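Local coordinates for transcriptional regulator (Aquifex aeolicus, PDB 2EH3), which probably binds DNA as a transcription factor of the TetR/AcrR family, through a helix-turn-helix domain, at residues Thr3-Leu8 / Ala38-Phe43. Numbering follows the deposited sequence.
Sequences TKERIL and AFYFHF
Residues 3-8 form the first turns of helix 3-18, and residues 38-42 close helix 36-42; their short axes cross at -101° with a closest approach of 10.0 Å. CA-CA register pairs Thr3 with Ala38 (7.8 Å), Lys4 with His42 (6.2 Å) and Ile7 with Phe39 (7.4 Å). No direct hydrogen bond spans the interface, which buries 372 Å². Ala38 O makes a loose van der Waals contact with Ile7 CD1 (4.1 Å). Phe39 CD1 packs against Ile7 CG2 (3.8 Å), an apolar contact. His42 (chi1 m) points CA-to-CB toward helix 3-18; Lys4 CB sits over its ring face, 3.9 Å from the centroid and 21° off the normal, a CH-pi contact, while Thr3 CB is 3.8 Å from His42 NE2. The all-trans Lys4 chain carries NZ to a water (2.9 Å) that donates to His42 O (2.9 Å). Phe43 leaves helical phi/psi (-138/128); its ring meets Lys4 CG (3.7 Å to CZ) and packs apolarly on buried Ile7 (CG2-CE2 3.6 Å) and Leu8 (CG-CZ 3.9 Å). Packing of the first helix against the end of the probable recognition helix is characteristic of the homeodomain-like, three-helix DNA-binding domain of TetR regulators; Leu8 and Phe39 also touch helix 46-67, and Phe39 reaches helix 25-32.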
loop_
_atom_site.group_PDB
_atom_site.type_symbol
_atom_site.label_atom_id
_atom_site.label_comp_id
_atom_site.label_asym_id
_atom_site.label_seq_id
_atom_site.Cartn_x
_atom_site.Cartn_y
_atom_site.Cartn_z
ATOM N N THR A 3 20.291 -21.823 16.305
ATOM C CA THR A 3 20.737 -20.453 16.472
ATOM C C THR A 3 20.250 -19.549 15.356
ATOM O O THR A 3 19.853 -18.411 15.620
ATOM C CB THR A 3 22.269 -20.405 16.559
ATOM O OG1 THR A 3 22.691 -21.193 17.680
ATOM C CG2 THR A 3 22.744 -19.009 16.729
ATOM N N LYS A 4 20.272 -20.035 14.113
ATOM C CA LYS A 4 19.815 -19.197 12.999
ATOM C C LYS A 4 18.340 -18.844 13.204
ATOM O O LYS A 4 17.925 -17.690 12.981
ATOM C CB LYS A 4 20.009 -19.921 11.665
ATOM C CG LYS A 4 19.740 -19.044 10.467
ATOM C CD LYS A 4 19.971 -19.783 9.140
ATOM C CE LYS A 4 19.827 -18.836 7.952
ATOM N NZ LYS A 4 20.380 -19.480 6.728
ATOM N N GLU A 5 17.552 -19.831 13.618
ATOM C CA GLU A 5 16.139 -19.610 13.869
ATOM C C GLU A 5 15.949 -18.600 14.987
ATOM O O GLU A 5 15.082 -17.731 14.912
ATOM C CB GLU A 5 15.444 -20.917 14.264
ATOM C CG GLU A 5 15.165 -21.867 13.112
ATOM C CD GLU A 5 16.412 -22.312 12.395
ATOM O OE1 GLU A 5 17.381 -22.755 13.068
ATOM O OE2 GLU A 5 16.414 -22.221 11.145
ATOM N N ARG A 6 16.759 -18.694 16.034
ATOM C CA ARG A 6 16.602 -17.748 17.133
ATOM C C ARG A 6 16.916 -16.318 16.691
ATOM O O ARG A 6 16.203 -15.369 17.063
ATOM C CB ARG A 6 17.494 -18.143 18.317
ATOM C CG ARG A 6 17.004 -19.382 19.029
ATOM C CD ARG A 6 17.230 -19.285 20.535
ATOM N NE ARG A 6 18.631 -19.449 20.906
ATOM C CZ ARG A 6 19.498 -18.461 21.105
ATOM N NH1 ARG A 6 19.134 -17.190 20.974
ATOM N NH2 ARG A 6 20.743 -18.760 21.450
ATOM N N ILE A 7 17.970 -16.159 15.904
ATOM C CA ILE A 7 18.332 -14.835 15.404
ATOM C C ILE A 7 17.173 -14.310 14.547
ATOM O O ILE A 7 16.788 -13.154 14.667
ATOM C CB ILE A 7 19.604 -14.910 14.555
ATOM C CG1 ILE A 7 20.786 -15.256 15.452
ATOM C CG2 ILE A 7 19.857 -13.591 13.826
ATOM C CD1 ILE A 7 22.055 -15.633 14.691
ATOM N N LEU A 8 16.633 -15.147 13.673
ATOM C CA LEU A 8 15.521 -14.701 12.836
ATOM C C LEU A 8 14.330 -14.239 13.668
ATOM O O LEU A 8 13.690 -13.230 13.336
ATOM C CB LEU A 8 15.105 -15.829 11.881
ATOM C CG LEU A 8 16.089 -15.991 10.725
ATOM C CD1 LEU A 8 15.874 -17.347 10.039
ATOM C CD2 LEU A 8 15.899 -14.851 9.744
ATOM N N ALA A 38 28.528 -15.465 16.310
ATOM C CA ALA A 38 27.440 -16.391 16.066
ATOM C C ALA A 38 26.540 -15.813 14.980
ATOM O O ALA A 38 26.041 -16.527 14.111
ATOM C CB ALA A 38 26.647 -16.594 17.351
ATOM N N PHE A 39 26.335 -14.506 15.046
ATOM C CA PHE A 39 25.493 -13.868 14.058
ATOM C C PHE A 39 26.129 -13.926 12.677
ATOM O O PHE A 39 25.484 -14.333 11.710
ATOM C CB PHE A 39 25.236 -12.409 14.453
ATOM C CG PHE A 39 24.429 -11.639 13.439
ATOM C CD1 PHE A 39 23.043 -11.550 13.566
ATOM C CD2 PHE A 39 25.051 -11.044 12.334
ATOM C CE1 PHE A 39 22.296 -10.871 12.587
ATOM C CE2 PHE A 39 24.317 -10.367 11.361
ATOM C CZ PHE A 39 22.930 -10.288 11.500
ATOM N N TYR A 40 27.395 -13.534 12.587
ATOM C CA TYR A 40 28.066 -13.535 11.301
ATOM C C TYR A 40 28.333 -14.899 10.707
ATOM O O TYR A 40 28.593 -15.016 9.495
ATOM C CB TYR A 40 29.313 -12.669 11.397
ATOM C CG TYR A 40 28.917 -11.201 11.477
ATOM C CD1 TYR A 40 28.253 -10.582 10.414
ATOM C CD2 TYR A 40 29.151 -10.453 12.625
ATOM C CE1 TYR A 40 27.830 -9.253 10.488
ATOM C CE2 TYR A 40 28.731 -9.121 12.718
ATOM C CZ TYR A 40 28.069 -8.530 11.643
ATOM O OH TYR A 40 27.637 -7.214 11.722
ATOM N N PHE A 41 28.266 -15.937 11.540
ATOM C CA PHE A 41 28.439 -17.287 11.027
ATOM C C PHE A 41 27.218 -17.603 10.146
ATOM O O PHE A 41 27.353 -18.241 9.097
ATOM C CB PHE A 41 28.524 -18.308 12.173
ATOM C CG PHE A 41 28.542 -19.745 11.708
ATOM C CD1 PHE A 41 29.727 -20.343 11.273
ATOM C CD2 PHE A 41 27.380 -20.502 11.733
ATOM C CE1 PHE A 41 29.747 -21.685 10.879
ATOM C CE2 PHE A 41 27.383 -21.840 11.342
ATOM C CZ PHE A 41 28.575 -22.435 10.915
ATOM N N HIS A 42 26.045 -17.120 10.555
ATOM C CA HIS A 42 24.804 -17.352 9.810
ATOM C C HIS A 42 24.391 -16.285 8.808
ATOM O O HIS A 42 23.687 -16.597 7.841
ATOM C CB HIS A 42 23.635 -17.561 10.775
ATOM C CG HIS A 42 23.778 -18.770 11.638
ATOM N ND1 HIS A 42 23.661 -20.052 11.148
ATOM C CD2 HIS A 42 24.065 -18.892 12.955
ATOM C CE1 HIS A 42 23.871 -20.912 12.129
ATOM N NE2 HIS A 42 24.119 -20.234 13.234
ATOM N N PHE A 43 24.808 -15.040 9.036
ATOM C CA PHE A 43 24.440 -13.916 8.160
ATOM C C PHE A 43 25.645 -13.014 7.920
ATOM O O PHE A 43 26.262 -12.554 8.859
ATOM C CB PHE A 43 23.315 -13.098 8.824
ATOM C CG PHE A 43 22.061 -13.898 9.090
ATOM C CD1 PHE A 43 21.173 -14.209 8.037
ATOM C CD2 PHE A 43 21.761 -14.371 10.375
ATOM C CE1 PHE A 43 20.025 -14.972 8.279
ATOM C CE2 PHE A 43 20.610 -15.140 10.620
ATOM C CZ PHE A 43 19.736 -15.444 9.566
HETATM O O HOH W 1 23.239 -19.212 6.695
#